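Local structure of triosephosphate isomerase (Toxoplasma gondii, 5UPR) at residues A[13-18]-A[68-73]; A[42-47]-A[252-257]; A[51-56]-A[93-98]; A[102-107]-A[182-187]; A[122-127]-A[132-137]. The protein probably interconverts D-glyceraldehyde 3-phosphate and dihydroxyacetone phosphate in glycolysis and gluconeogenesis, working as a homodimer of TIM barrels. All blocks are in the same frame, centred on the assembly; numbering follows the deposited sequence.

Contact 1 of 5, residues A[13-18]-A[68-73]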
# COMPACT_ATOMS: atom_id res chain seq x y z
N GLY A 13 -4.61 12.37 15.51
CA GLY A 13 -3.94 11.45 14.62
C GLY A 13 -2.71 12.08 14.02
O GLY A 13 -2.67 13.29 13.77
N GLY A 14 -1.68 11.27 13.81
CA GLY A 14 -0.44 11.72 13.16
C GLY A 14 -0.24 10.91 11.89
O GLY A 14 0.04 9.73 11.97
N ASN A 15 -0.39 11.54 10.71
CA ASN A 15 -0.24 10.88 9.45
C ASN A 15 1.20 11.21 8.96
O ASN A 15 1.44 12.31 8.45
CB ASN A 15 -1.27 11.40 8.45
CG ASN A 15 -1.12 10.76 7.05
OD1 ASN A 15 -0.32 9.83 6.87
ND2 ASN A 15 -1.90 11.26 6.06
N TRP A 16 2.08 10.23 9.02
CA TRP A 16 3.50 10.43 8.63
C TRP A 16 3.65 10.48 7.13
O TRP A 16 4.68 10.91 6.65
CB TRP A 16 4.42 9.32 9.18
CG TRP A 16 4.48 9.18 10.65
CD1 TRP A 16 3.76 9.82 11.54
CD2 TRP A 16 5.31 8.28 11.37
NE1 TRP A 16 4.06 9.41 12.82
CE2 TRP A 16 5.00 8.43 12.74
CE3 TRP A 16 6.26 7.32 11.01
CZ2 TRP A 16 5.62 7.70 13.75
CZ3 TRP A 16 6.87 6.58 12.02
CH2 TRP A 16 6.54 6.79 13.38
N LYS A 17 2.61 10.08 6.38
CA LYS A 17 2.66 10.01 4.94
C LYS A 17 3.89 9.20 4.46
O LYS A 17 4.27 8.23 5.16
CB LYS A 17 2.52 11.39 4.31
CG LYS A 17 1.34 12.19 4.83
CD LYS A 17 1.13 13.52 4.08
CE LYS A 17 -0.15 14.23 4.68
NZ LYS A 17 -0.45 15.48 3.90
N CYS A 18 4.47 9.55 3.31
CA CYS A 18 5.55 8.75 2.70
C CYS A 18 6.88 9.32 3.19
O CYS A 18 7.68 9.90 2.42
CB CYS A 18 5.41 8.73 1.16
SG CYS A 18 6.59 7.61 0.37
N ALA A 68 -1.85 2.93 13.28
CA ALA A 68 -2.73 2.87 12.11
C ALA A 68 -1.98 2.57 10.83
O ALA A 68 -0.84 2.99 10.68
CB ALA A 68 -3.45 4.18 11.92
N ALA A 69 -2.65 1.94 9.86
CA ALA A 69 -2.15 1.97 8.51
C ALA A 69 -2.71 3.19 7.80
O ALA A 69 -3.79 3.68 8.15
CB ALA A 69 -2.56 0.66 7.76
N GLN A 70 -2.02 3.64 6.74
CA GLN A 70 -2.42 4.82 5.94
C GLN A 70 -3.45 4.54 4.83
O GLN A 70 -3.85 5.50 4.13
CB GLN A 70 -1.15 5.45 5.31
CG GLN A 70 -0.20 6.09 6.32
CD GLN A 70 1.08 6.66 5.67
OE1 GLN A 70 1.12 6.90 4.43
NE2 GLN A 70 2.12 6.90 6.51
N ASP A 71 -3.84 3.26 4.66
CA ASP A 71 -4.80 2.84 3.62
C ASP A 71 -5.14 1.42 3.97
O ASP A 71 -4.46 0.78 4.79
CB ASP A 71 -4.16 2.90 2.24
CG ASP A 71 -5.14 2.63 1.07
OD1 ASP A 71 -6.36 2.85 1.15
OD2 ASP A 71 -4.62 2.13 0.03
N SER A 72 -6.23 0.94 3.36
CA SER A 72 -6.70 -0.44 3.54
C SER A 72 -7.46 -0.86 2.27
O SER A 72 -8.13 -0.01 1.69
CB SER A 72 -7.66 -0.35 4.74
OG SER A 72 -7.96 -1.60 5.12
N SER A 73 -7.29 -2.10 1.79
CA SER A 73 -7.79 -2.48 0.49
C SER A 73 -9.36 -2.53 0.41
O SER A 73 -10.07 -2.78 1.41
CB SER A 73 -7.21 -3.84 0.13
OG SER A 73 -7.52 -4.17 -1.22
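Gln70 reaches across to the backbone of Lys17, its NE2 giving a hydrogen bond of 2.9 Å to Lys17 O. The bond is nearly straight, 165° at the hydrogen, and the acceptor lies almost in the amide plane of Gln70, while the nitrogen itself is tilted from the carbonyl plane of Lys17. With CG beside its own backbone N (chi1 -68°) and the chain extended beyond, the Gln70 amide is carried across to Lys17 O. On the way it crosses Asn15 at about a right angle: Asn15 OD1 sits 3.7 Å from Gln70 CD, and the two amide planes are turned 70° apart.

The next layer fixes the groups that Gln70 meets. Asn15 OD1 accepts from Lys17 N at 3.0 Å, an Asx turn that bends the chain where strand 10-15 ends; the donor approaches from above the carbonyl plane. Gln70 NE2 has a second acceptor in Ala47 O. The other ends of both amides cross the dimer interface, Gln70 OE1 to Gly83 N and Asn15 ND2 to Thr82 OG1 of the second subunit, so both are held from two subunits at once. Lys17 turns away from Gln70, and its NZ pairs with Glu104.

In triosephosphate isomerases the asparagine at the end of the first strand and the lysine just after it belong to the active site, and Asn15 and Lys17 probably fill those places here. The contact joins the C-terminal ends of strands 10-15 and 65-69, which flank strand 42-47 in the barrel.

Contact 2 of 5, residues A[42-47]-A[252-257]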
# COMPACT_ATOMS: atom_id res chain seq x y z
N VAL A 42 -6.81 12.06 25.87
CA VAL A 42 -6.74 12.13 24.42
C VAL A 42 -6.40 10.74 23.86
O VAL A 42 -5.46 10.08 24.31
CB VAL A 42 -5.65 13.14 24.02
CG1 VAL A 42 -5.50 13.21 22.52
CG2 VAL A 42 -5.96 14.54 24.59
N ASP A 43 -7.18 10.29 22.88
CA ASP A 43 -6.79 9.14 22.05
C ASP A 43 -5.75 9.66 21.04
O ASP A 43 -6.00 10.61 20.29
CB ASP A 43 -8.01 8.63 21.28
CG ASP A 43 -9.07 8.05 22.18
OD1 ASP A 43 -8.72 7.52 23.24
OD2 ASP A 43 -10.28 8.16 21.88
N VAL A 44 -4.57 9.09 21.05
CA VAL A 44 -3.53 9.41 20.11
C VAL A 44 -3.35 8.22 19.14
O VAL A 44 -3.16 7.10 19.56
CB VAL A 44 -2.23 9.78 20.80
CG1 VAL A 44 -1.12 10.03 19.80
CG2 VAL A 44 -2.44 11.00 21.70
N VAL A 45 -3.36 8.52 17.83
CA VAL A 45 -3.09 7.46 16.83
C VAL A 45 -1.99 7.93 15.88
O VAL A 45 -2.03 9.08 15.43
CB VAL A 45 -4.39 7.13 16.06
CG1 VAL A 45 -4.14 6.14 14.92
CG2 VAL A 45 -5.47 6.60 17.00
N VAL A 46 -1.01 7.08 15.60
CA VAL A 46 0.04 7.39 14.63
C VAL A 46 -0.01 6.41 13.45
O VAL A 46 -0.24 5.20 13.66
CB VAL A 46 1.44 7.48 15.25
CG1 VAL A 46 1.45 8.57 16.32
CG2 VAL A 46 1.84 6.21 15.90
N ALA A 47 0.13 6.94 12.24
CA ALA A 47 0.09 6.19 11.04
C ALA A 47 1.46 6.22 10.27
O ALA A 47 1.66 7.06 9.37
CB ALA A 47 -1.04 6.70 10.15
N GLY A 252 8.71 17.15 17.13
CA GLY A 252 8.31 17.48 18.50
C GLY A 252 7.05 18.33 18.60
O GLY A 252 6.39 18.30 19.62
N ASP A 253 6.69 19.04 17.53
CA ASP A 253 5.48 19.85 17.48
C ASP A 253 4.24 18.99 17.69
O ASP A 253 3.23 19.46 18.19
CB ASP A 253 5.42 20.66 16.17
CG ASP A 253 4.35 21.80 16.22
OD1 ASP A 253 4.33 22.52 17.23
OD2 ASP A 253 3.59 22.04 15.29
N PHE A 254 4.31 17.71 17.33
CA PHE A 254 3.20 16.78 17.51
C PHE A 254 2.77 16.72 18.95
O PHE A 254 1.58 16.69 19.22
CB PHE A 254 3.58 15.37 17.01
CG PHE A 254 2.44 14.40 16.96
CD1 PHE A 254 1.35 14.63 16.12
CD2 PHE A 254 2.51 13.21 17.67
CE1 PHE A 254 0.34 13.71 16.01
CE2 PHE A 254 1.50 12.30 17.59
CZ PHE A 254 0.40 12.53 16.76
N VAL A 255 3.74 16.71 19.86
CA VAL A 255 3.40 16.64 21.30
C VAL A 255 2.68 17.93 21.76
O VAL A 255 1.76 17.86 22.59
CB VAL A 255 4.66 16.34 22.14
CG1 VAL A 255 4.36 16.37 23.64
CG2 VAL A 255 5.24 14.99 21.78
N SER A 256 3.07 19.09 21.25
CA SER A 256 2.31 20.33 21.53
C SER A 256 0.88 20.26 21.03
O SER A 256 0.00 20.82 21.66
CB SER A 256 2.94 21.57 20.91
OG SER A 256 4.33 21.57 21.09
N ILE A 257 0.64 19.60 19.88
CA ILE A 257 -0.72 19.53 19.33
C ILE A 257 -1.57 18.63 20.21
O ILE A 257 -2.70 18.99 20.50
CB ILE A 257 -0.74 19.10 17.86
CG1 ILE A 257 -0.06 20.14 16.99
CG2 ILE A 257 -2.18 18.87 17.36
CD1 ILE A 257 0.40 19.65 15.61
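Strand 42-47, carrying Val44 and Val46, and helix 253-257, carrying Phe254, run nearly antiparallel, at 150°, with their axes 11.4 Å apart at closest approach. That separation is bridged by one large side chain. Phe254 points from the helix toward the strand, its ring held anti to the backbone N (chi1 -171°), and its CE2 corner abuts a methyl of each of two valines that lie two residues apart. Val46 CG1 lies 3.9 Å from Phe254 CE2, and Val44 CG1 reaches the same ring carbon at 4.1 Å. Both methyls approach the ring obliquely. Val44 comes to meet Phe254 from the opposite direction, whereas Val46 CG1, set beside its own backbone N, slants across and also borders CZ. Near the ring plane, Val45 O faces the edge, 4.4 Å from Phe254 CZ.

Strand 10-15 and strand 242-245 add Val12 and Val245 to the surroundings of the ring, and Val65 of strand 65-69 packs on Val44 and Val46. The phenylalanine is thus seated where the helix after the last strand of the TIM barrel covers the outside of the sheet near the closure between first and last strands.

No hydrogen bond links the two segments. The four touching residues are buried, and the carbon contacts are at ordinary van der Waals separation, so the link between these segments is apolar and non-directional, shared with the valines of the neighbouring strands.

Contact 3 of 5, residues A[51-56]-A[93-98]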
# COMPACT_ATOMS: atom_id res chain seq x y z
N LEU A 51 5.69 -0.37 6.06
CA LEU A 51 6.98 -1.03 6.30
C LEU A 51 7.47 -0.99 7.75
O LEU A 51 8.16 -1.91 8.18
CB LEU A 51 8.07 -0.41 5.42
CG LEU A 51 8.04 -0.58 3.93
CD1 LEU A 51 9.24 0.11 3.28
CD2 LEU A 51 8.08 -2.10 3.50
N PHE A 52 7.10 0.07 8.48
CA PHE A 52 7.56 0.40 9.83
C PHE A 52 6.52 0.14 10.95
O PHE A 52 6.83 0.33 12.13
CB PHE A 52 8.02 1.89 9.88
CG PHE A 52 9.10 2.21 8.89
CD1 PHE A 52 10.37 1.70 9.08
CD2 PHE A 52 8.83 2.88 7.70
CE1 PHE A 52 11.38 1.92 8.14
CE2 PHE A 52 9.80 3.10 6.76
CZ PHE A 52 11.09 2.61 6.95
N ILE A 53 5.31 -0.28 10.60
CA ILE A 53 4.28 -0.48 11.65
C ILE A 53 4.69 -1.50 12.69
O ILE A 53 4.51 -1.24 13.87
CB ILE A 53 2.92 -0.85 11.04
CG1 ILE A 53 2.35 0.39 10.30
CG2 ILE A 53 1.98 -1.26 12.16
CD1 ILE A 53 1.10 0.13 9.47
N SER A 54 5.27 -2.64 12.27
CA SER A 54 5.63 -3.66 13.28
C SER A 54 6.69 -3.20 14.26
O SER A 54 6.63 -3.54 15.45
CB SER A 54 6.03 -5.00 12.67
OG SER A 54 7.31 -4.90 12.08
N GLN A 55 7.63 -2.39 13.79
CA GLN A 55 8.68 -1.80 14.64
C GLN A 55 8.05 -0.85 15.69
O GLN A 55 8.43 -0.85 16.87
CB GLN A 55 9.67 -1.01 13.76
CG GLN A 55 10.77 -0.26 14.52
CD GLN A 55 11.63 0.64 13.64
OE1 GLN A 55 11.66 0.50 12.43
NE2 GLN A 55 12.32 1.55 14.25
N VAL A 56 7.08 -0.05 15.25
CA VAL A 56 6.39 0.84 16.17
C VAL A 56 5.61 0.01 17.21
O VAL A 56 5.70 0.28 18.42
CB VAL A 56 5.43 1.80 15.43
CG1 VAL A 56 4.64 2.64 16.39
CG2 VAL A 56 6.19 2.71 14.51
N LYS A 93 -2.91 -8.56 12.34
CA LYS A 93 -1.59 -8.09 12.77
C LYS A 93 -1.73 -7.14 14.01
O LYS A 93 -0.73 -6.53 14.43
CB LYS A 93 -0.90 -7.41 11.57
CG LYS A 93 0.51 -6.89 11.74
CD LYS A 93 1.46 -7.96 12.18
CE LYS A 93 2.94 -7.49 12.13
NZ LYS A 93 3.77 -8.32 13.06
N ASN A 94 -2.93 -7.07 14.62
CA ASN A 94 -3.19 -6.20 15.79
C ASN A 94 -3.01 -4.70 15.58
O ASN A 94 -2.66 -3.98 16.47
CB ASN A 94 -2.37 -6.63 17.01
CG ASN A 94 -2.42 -8.11 17.25
OD1 ASN A 94 -3.46 -8.68 17.57
ND2 ASN A 94 -1.24 -8.75 17.14
N ILE A 95 -3.29 -4.24 14.38
CA ILE A 95 -3.32 -2.84 14.05
C ILE A 95 -4.78 -2.40 14.19
O ILE A 95 -5.62 -2.89 13.44
CB ILE A 95 -2.80 -2.62 12.62
CG1 ILE A 95 -1.34 -3.09 12.50
CG2 ILE A 95 -2.96 -1.15 12.22
CD1 ILE A 95 -0.85 -3.31 11.08
N PRO A 96 -5.08 -1.46 15.15
CA PRO A 96 -6.52 -1.19 15.39
C PRO A 96 -7.15 -0.13 14.49
O PRO A 96 -8.38 -0.13 14.41
CB PRO A 96 -6.58 -0.76 16.85
CG PRO A 96 -5.17 -0.34 17.20
CD PRO A 96 -4.22 -0.96 16.24
N TRP A 97 -6.35 0.69 13.78
CA TRP A 97 -6.87 1.81 13.02
C TRP A 97 -6.39 1.81 11.59
O TRP A 97 -5.28 1.36 11.29
CB TRP A 97 -6.46 3.16 13.64
CG TRP A 97 -7.16 3.47 14.90
CD1 TRP A 97 -6.76 3.11 16.12
CD2 TRP A 97 -8.35 4.24 15.08
NE1 TRP A 97 -7.62 3.56 17.06
CE2 TRP A 97 -8.64 4.23 16.46
CE3 TRP A 97 -9.23 4.89 14.21
CZ2 TRP A 97 -9.75 4.85 17.01
CZ3 TRP A 97 -10.37 5.51 14.75
CH2 TRP A 97 -10.60 5.50 16.12
N VAL A 98 -7.20 2.39 10.71
CA VAL A 98 -6.80 2.73 9.36
C VAL A 98 -7.27 4.15 8.98
O VAL A 98 -8.35 4.57 9.41
CB VAL A 98 -7.36 1.75 8.32
CG1 VAL A 98 -6.66 0.42 8.52
CG2 VAL A 98 -8.88 1.60 8.35
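Ile53 and Ile95 form the close part of this contact, with Ile53 CG2 3.7 Å from Ile95 CD1 and 3.8 Å from Ile95 CG1. Their side chains cross at about a right angle, so a single methyl of the helix residue lies against the last two carbons of the other isoleucine. The branch is placed by its torsion: Ile53 CG2 stands anti to the backbone N, which turns it toward the 93-98 segment, while CG1 lies anti to the carbonyl carbon. Both residues are buried, and Val67 of strand 65-69 and Pro48 add apolar surface around Ile53.

The other half is looser and lies nearer solvent. Ser54 and Lys93 are both partly exposed, and Ser54 CB is 4.0 Å from both CE and NZ of Lys93, a brush between aliphatic groups and an amine without a bond. Lys93 bends at chi2 (57°) to lay its chain toward the helix. Its charged end is anchored across the dimer interface, where Lys93 NZ donates to Thr22 OG1 of the second subunit, and Phe52 of that subunit packs on the Lys93 side chain. Ser54 meets the equivalent Ser54 of the second subunit.

The turn between Lys93 and Ile95 is set by a Schellman motif that ends helix 87-92, with Asn94 in the positive-phi position, bringing Ile95 round to face helix 53-59. Within the chain the contact therefore rests on apolar packing of two isoleucines; the polar end of Lys93 is turned to the second subunit, and Leu51 of that subunit packs on Ile95.

Contact 4 of 5, residues A[102-107]-A[182-187]. With SO4 (sulfate ion), chain E.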
# COMPACT_ATOMS: atom_id res chain seq x y z
N HIS A 102 -8.01 9.72 2.31
CA HIS A 102 -7.18 10.89 2.29
C HIS A 102 -7.24 11.56 0.93
O HIS A 102 -7.21 10.84 -0.11
CB HIS A 102 -5.74 10.56 2.67
CG HIS A 102 -4.96 11.77 3.11
ND1 HIS A 102 -4.37 12.61 2.22
CD2 HIS A 102 -4.79 12.31 4.33
CE1 HIS A 102 -3.82 13.60 2.89
NE2 HIS A 102 -4.05 13.45 4.18
N SER A 103 -7.24 12.87 0.90
CA SER A 103 -7.32 13.57 -0.41
C SER A 103 -6.19 13.22 -1.37
O SER A 103 -6.38 13.22 -2.60
CB SER A 103 -7.40 15.12 -0.29
OG SER A 103 -6.32 15.50 0.48
N GLU A 104 -5.03 12.90 -0.83
CA GLU A 104 -3.91 12.47 -1.71
C GLU A 104 -4.28 11.16 -2.46
O GLU A 104 -3.99 11.05 -3.66
CB GLU A 104 -2.58 12.39 -0.95
CG GLU A 104 -2.12 13.75 -0.43
CD GLU A 104 -1.26 13.71 0.81
OE1 GLU A 104 -0.83 12.59 1.22
OE2 GLU A 104 -0.95 14.85 1.34
N ARG A 105 -4.99 10.24 -1.81
CA ARG A 105 -5.40 8.97 -2.43
C ARG A 105 -6.66 9.17 -3.28
O ARG A 105 -6.81 8.46 -4.26
CB ARG A 105 -5.63 7.87 -1.39
CG ARG A 105 -4.40 7.56 -0.51
CD ARG A 105 -4.45 6.18 0.06
NE ARG A 105 -4.45 5.14 -1.01
CZ ARG A 105 -3.40 4.76 -1.75
NH1 ARG A 105 -2.17 5.23 -1.50
NH2 ARG A 105 -3.54 3.82 -2.65
N ARG A 106 -7.55 10.11 -2.91
CA ARG A 106 -8.69 10.44 -3.77
C ARG A 106 -8.19 11.05 -5.09
O ARG A 106 -8.77 10.75 -6.16
CB ARG A 106 -9.72 11.38 -3.13
CG ARG A 106 -10.47 10.76 -1.94
CD ARG A 106 -11.29 11.81 -1.15
NE ARG A 106 -12.04 11.30 -0.04
CZ ARG A 106 -13.32 10.84 -0.04
NH1 ARG A 106 -14.02 10.72 -1.14
NH2 ARG A 106 -13.89 10.48 1.09
N ALA A 107 -7.11 11.82 -5.06
CA ALA A 107 -6.61 12.45 -6.29
C ALA A 107 -5.82 11.46 -7.16
O ALA A 107 -5.80 11.58 -8.38
CB ALA A 107 -5.72 13.67 -5.99
N TRP A 182 -7.56 22.70 0.19
CA TRP A 182 -6.82 23.94 0.15
C TRP A 182 -5.93 24.22 1.36
O TRP A 182 -5.05 25.05 1.25
CB TRP A 182 -7.75 25.14 -0.09
CG TRP A 182 -8.95 25.24 0.79
CD1 TRP A 182 -10.21 24.86 0.46
CD2 TRP A 182 -9.04 25.85 2.08
NE1 TRP A 182 -11.07 25.12 1.49
CE2 TRP A 182 -10.38 25.74 2.50
CE3 TRP A 182 -8.12 26.39 2.96
CZ2 TRP A 182 -10.83 26.17 3.77
CZ3 TRP A 182 -8.58 26.87 4.24
CH2 TRP A 182 -9.89 26.75 4.63
N ALA A 183 -6.16 23.54 2.48
CA ALA A 183 -5.29 23.60 3.68
C ALA A 183 -4.18 22.60 3.78
O ALA A 183 -3.37 22.69 4.71
CB ALA A 183 -6.13 23.43 4.94
N ILE A 184 -4.13 21.61 2.87
CA ILE A 184 -3.17 20.57 2.96
C ILE A 184 -1.82 20.96 2.36
O ILE A 184 -1.72 21.20 1.14
CB ILE A 184 -3.69 19.25 2.37
CG1 ILE A 184 -4.90 18.74 3.13
CG2 ILE A 184 -2.57 18.18 2.51
CD1 ILE A 184 -5.64 17.61 2.49
N GLY A 185 -0.78 21.08 3.20
CA GLY A 185 0.57 21.41 2.70
C GLY A 185 0.78 22.84 2.26
O GLY A 185 1.90 23.19 1.88
N THR A 186 -0.21 23.70 2.36
CA THR A 186 -0.17 25.05 1.82
C THR A 186 0.15 26.12 2.85
O THR A 186 0.36 27.27 2.48
CB THR A 186 -1.56 25.41 1.22
OG1 THR A 186 -2.55 25.19 2.21
CG2 THR A 186 -1.83 24.54 -0.02
N GLY A 187 0.09 25.79 4.13
CA GLY A 187 0.15 26.79 5.19
C GLY A 187 -1.16 27.58 5.41
O GLY A 187 -1.22 28.43 6.31
S SO4 E . -0.01 19.59 6.82
O1 SO4 E . 1.04 18.72 6.35
O2 SO4 E . 0.38 20.50 7.90
O3 SO4 E . -0.98 18.64 7.41
O4 SO4 E . -0.82 20.28 5.79
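His102 opens the first segment close to Ile184, whose CD1 methyl lies 4.4 Å from His102 CE1, oblique to the imidazole ring. His102 is also the N-cap of helix 103-107, its ND1 accepting from Glu104 N at 3.1 Å, a nearly straight bond of 167° with the donor 19° out of the ring plane. This capping bond helps to hold the orientation of the ring.

Ser103 comes next and points at the same methyl, its CB 4.1 Å from Ile184 CD1. Its OG, placed between the backbone N and the carbonyl carbon (chi1 54°), is on the same side, but its still shorter approach to that methyl is doubtful. Here the helix after strand 97-100 meets the loop after strand 174-178. In the TIM family the histidine at this place is a catalytic residue, and the loop after the sixth strand is the mobile lid that closes over substrate; His102 and the 182-187 segment match those roles by position.

Glu104 follows, crossing Ile184 obliquely so that Glu104 OE2 reaches 3.9 Å from Ile184 CG2. The carboxylate has a stronger partner for OE1 in Thr82 OG1 of the second subunit. On the loop side, Gly185 N donates to sulfate O4 at 2.7 Å, and Ser225 N and Gly247 N also bind the ion; it probably comes from the crystallisation liquor, but its place is consistent with the phosphate pocket of the family. Just beyond, Thr186 OG1 donates back to Trp182 O over 2.7 Å, tying the loop across its turn.

Contact 5 of 5, residues A[122-127]-A[132-137]. With SO4 (sulfate ion), chain F.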
# COMPACT_ATOMS: atom_id res chain seq x y z
N LYS A 122 -16.41 1.63 -0.17
CA LYS A 122 -16.17 0.19 -0.15
C LYS A 122 -15.02 -0.18 0.79
O LYS A 122 -15.12 -1.17 1.53
CB LYS A 122 -15.86 -0.31 -1.55
CG LYS A 122 -15.64 -1.79 -1.71
CD LYS A 122 -15.56 -2.19 -3.18
CE LYS A 122 -15.39 -3.70 -3.27
NZ LYS A 122 -16.65 -4.48 -3.22
N LYS A 123 -13.94 0.63 0.79
CA LYS A 123 -12.86 0.37 1.75
C LYS A 123 -13.36 0.50 3.20
O LYS A 123 -12.98 -0.32 4.05
CB LYS A 123 -11.68 1.30 1.52
CG LYS A 123 -10.93 1.11 0.24
CD LYS A 123 -9.77 2.08 0.01
CE LYS A 123 -8.97 1.60 -1.15
NZ LYS A 123 -7.57 2.01 -1.13
N VAL A 124 -14.18 1.51 3.46
CA VAL A 124 -14.67 1.76 4.83
C VAL A 124 -15.50 0.55 5.32
O VAL A 124 -15.27 0.02 6.42
CB VAL A 124 -15.48 3.06 4.98
CG1 VAL A 124 -16.05 3.19 6.39
CG2 VAL A 124 -14.63 4.30 4.68
N ARG A 125 -16.44 0.12 4.49
CA ARG A 125 -17.29 -1.02 4.83
C ARG A 125 -16.46 -2.28 5.12
O ARG A 125 -16.75 -3.01 6.08
CB ARG A 125 -18.25 -1.34 3.67
CG ARG A 125 -19.11 -2.57 3.84
CD ARG A 125 -19.93 -2.43 5.14
NE ARG A 125 -20.76 -3.60 5.50
CZ ARG A 125 -22.03 -3.81 5.22
NH1 ARG A 125 -22.80 -2.90 4.60
NH2 ARG A 125 -22.55 -4.98 5.51
N ALA A 126 -15.48 -2.56 4.27
CA ALA A 126 -14.63 -3.73 4.43
C ALA A 126 -13.84 -3.68 5.74
O ALA A 126 -13.73 -4.68 6.47
CB ALA A 126 -13.69 -3.84 3.26
N ALA A 127 -13.32 -2.48 6.05
CA ALA A 127 -12.55 -2.26 7.27
C ALA A 127 -13.41 -2.48 8.52
O ALA A 127 -13.02 -3.20 9.47
CB ALA A 127 -11.96 -0.87 7.25
N LEU A 132 -11.99 -3.13 12.34
CA LEU A 132 -11.11 -1.98 12.45
C LEU A 132 -11.87 -0.72 12.81
O LEU A 132 -13.09 -0.64 12.57
CB LEU A 132 -10.34 -1.69 11.13
CG LEU A 132 -9.36 -2.82 10.72
CD1 LEU A 132 -8.85 -2.54 9.33
CD2 LEU A 132 -8.19 -2.91 11.73
N SER A 133 -11.18 0.24 13.45
CA SER A 133 -11.63 1.63 13.48
C SER A 133 -11.01 2.44 12.33
O SER A 133 -9.93 2.16 11.89
CB SER A 133 -11.28 2.25 14.84
OG SER A 133 -12.02 1.63 15.84
N VAL A 134 -11.73 3.44 11.87
CA VAL A 134 -11.44 4.15 10.62
C VAL A 134 -11.39 5.66 10.87
O VAL A 134 -12.34 6.21 11.44
CB VAL A 134 -12.56 3.87 9.61
CG1 VAL A 134 -12.37 4.73 8.35
CG2 VAL A 134 -12.57 2.37 9.27
N ILE A 135 -10.32 6.29 10.44
CA ILE A 135 -10.26 7.74 10.29
C ILE A 135 -10.69 8.04 8.84
O ILE A 135 -9.90 7.82 7.90
CB ILE A 135 -8.87 8.27 10.60
CG1 ILE A 135 -8.45 7.92 12.02
CG2 ILE A 135 -8.82 9.78 10.40
CD1 ILE A 135 -6.94 8.14 12.28
N LEU A 136 -11.94 8.46 8.67
CA LEU A 136 -12.49 8.75 7.36
C LEU A 136 -12.26 10.21 6.97
O LEU A 136 -12.83 11.10 7.61
CB LEU A 136 -14.00 8.44 7.34
CG LEU A 136 -14.83 8.96 6.16
CD1 LEU A 136 -14.31 8.32 4.86
CD2 LEU A 136 -16.29 8.64 6.36
N CYS A 137 -11.49 10.44 5.90
CA CYS A 137 -11.13 11.78 5.45
C CYS A 137 -12.12 12.31 4.40
O CYS A 137 -12.50 11.62 3.48
CB CYS A 137 -9.69 11.80 4.88
SG CYS A 137 -8.42 11.24 6.03
S SO4 F . -25.90 -4.16 3.94
O1 SO4 F . -25.44 -3.37 5.11
O2 SO4 F . -25.25 -5.49 4.01
O3 SO4 F . -27.36 -4.32 4.09
O4 SO4 F . -25.60 -3.47 2.66
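Val124 and Leu136 meet because their first torsions turn complementary branches inward: Val124 CG2 lies beside the backbone N while CG1 takes the anti place (chi1 175°), and Leu136 CG is anti to its own N (chi1 167°), which swings CD1 toward the helix although CB does not point there. The result is a right-angled crossing with Val124 CG2 4.0 Å from Leu136 CD1. Two residues earlier on the strand, Val134 offers one methyl to each helix residue. Its CG2 rests 3.9 Å from Ala127 CB, and its CG1 lies 4.3 Å from Val124 CG2. The tight turn between helix and strand brings the CA atoms of Ala127 and Leu132 to 5.4 Å.

There the packing changes to a polar bond. Leu132 N donates to Ala127 O at 3.1 Å, fairly straight, closing the turn by which the chain leaves the helix and starts the strand. Leu132 CD1 folds back to Ala127 CB at 4.1 Å, so the same pair is joined by backbone and by carbon.

Arg125 faces the other way, toward solvent, where the in-plane edge of its guanidinium holds a sulfate, probably from the crystallisation liquor: Arg125 NH1 to sulfate O1 is 2.7 Å, and NH2 to sulfate O2 is 3.1 Å. Its NE is bonded to Asn129.

Helix 117-129 and strand 133-138 run antiparallel at 160°, an alpha-beta unit of the TIM barrel. Val98 of strand 97-100 touches Leu132, Pro87 and Ile90 of helix 87-92 also pack on that leucine, and Leu128 and Val120 of helix 117-129 continue the cover over the strand.

All five contacts belong to one barrel of parallel strands with helices outside. Contacts 1, 2, 3 and 5 reach its sheet directly, while contact 4 joins helix 103-107 and a loop at the strands' C-terminal ends. Contact 2, the longest in sequence, spans 42-47 to 252-257 and encloses contacts 3, 4 and 5; contact 1 crosses both 2 and 3, and contact 5 is nested within contact 4. Contact 1 is central: its centre lies about 10 Å from that of contact 3 and 12 to 14 Å from the others, and salt bridges tie it to contacts 4 and 5. Contacts 1, 3 and 4 also touch the second subunit, so the dimer interface adjoins the probable active site.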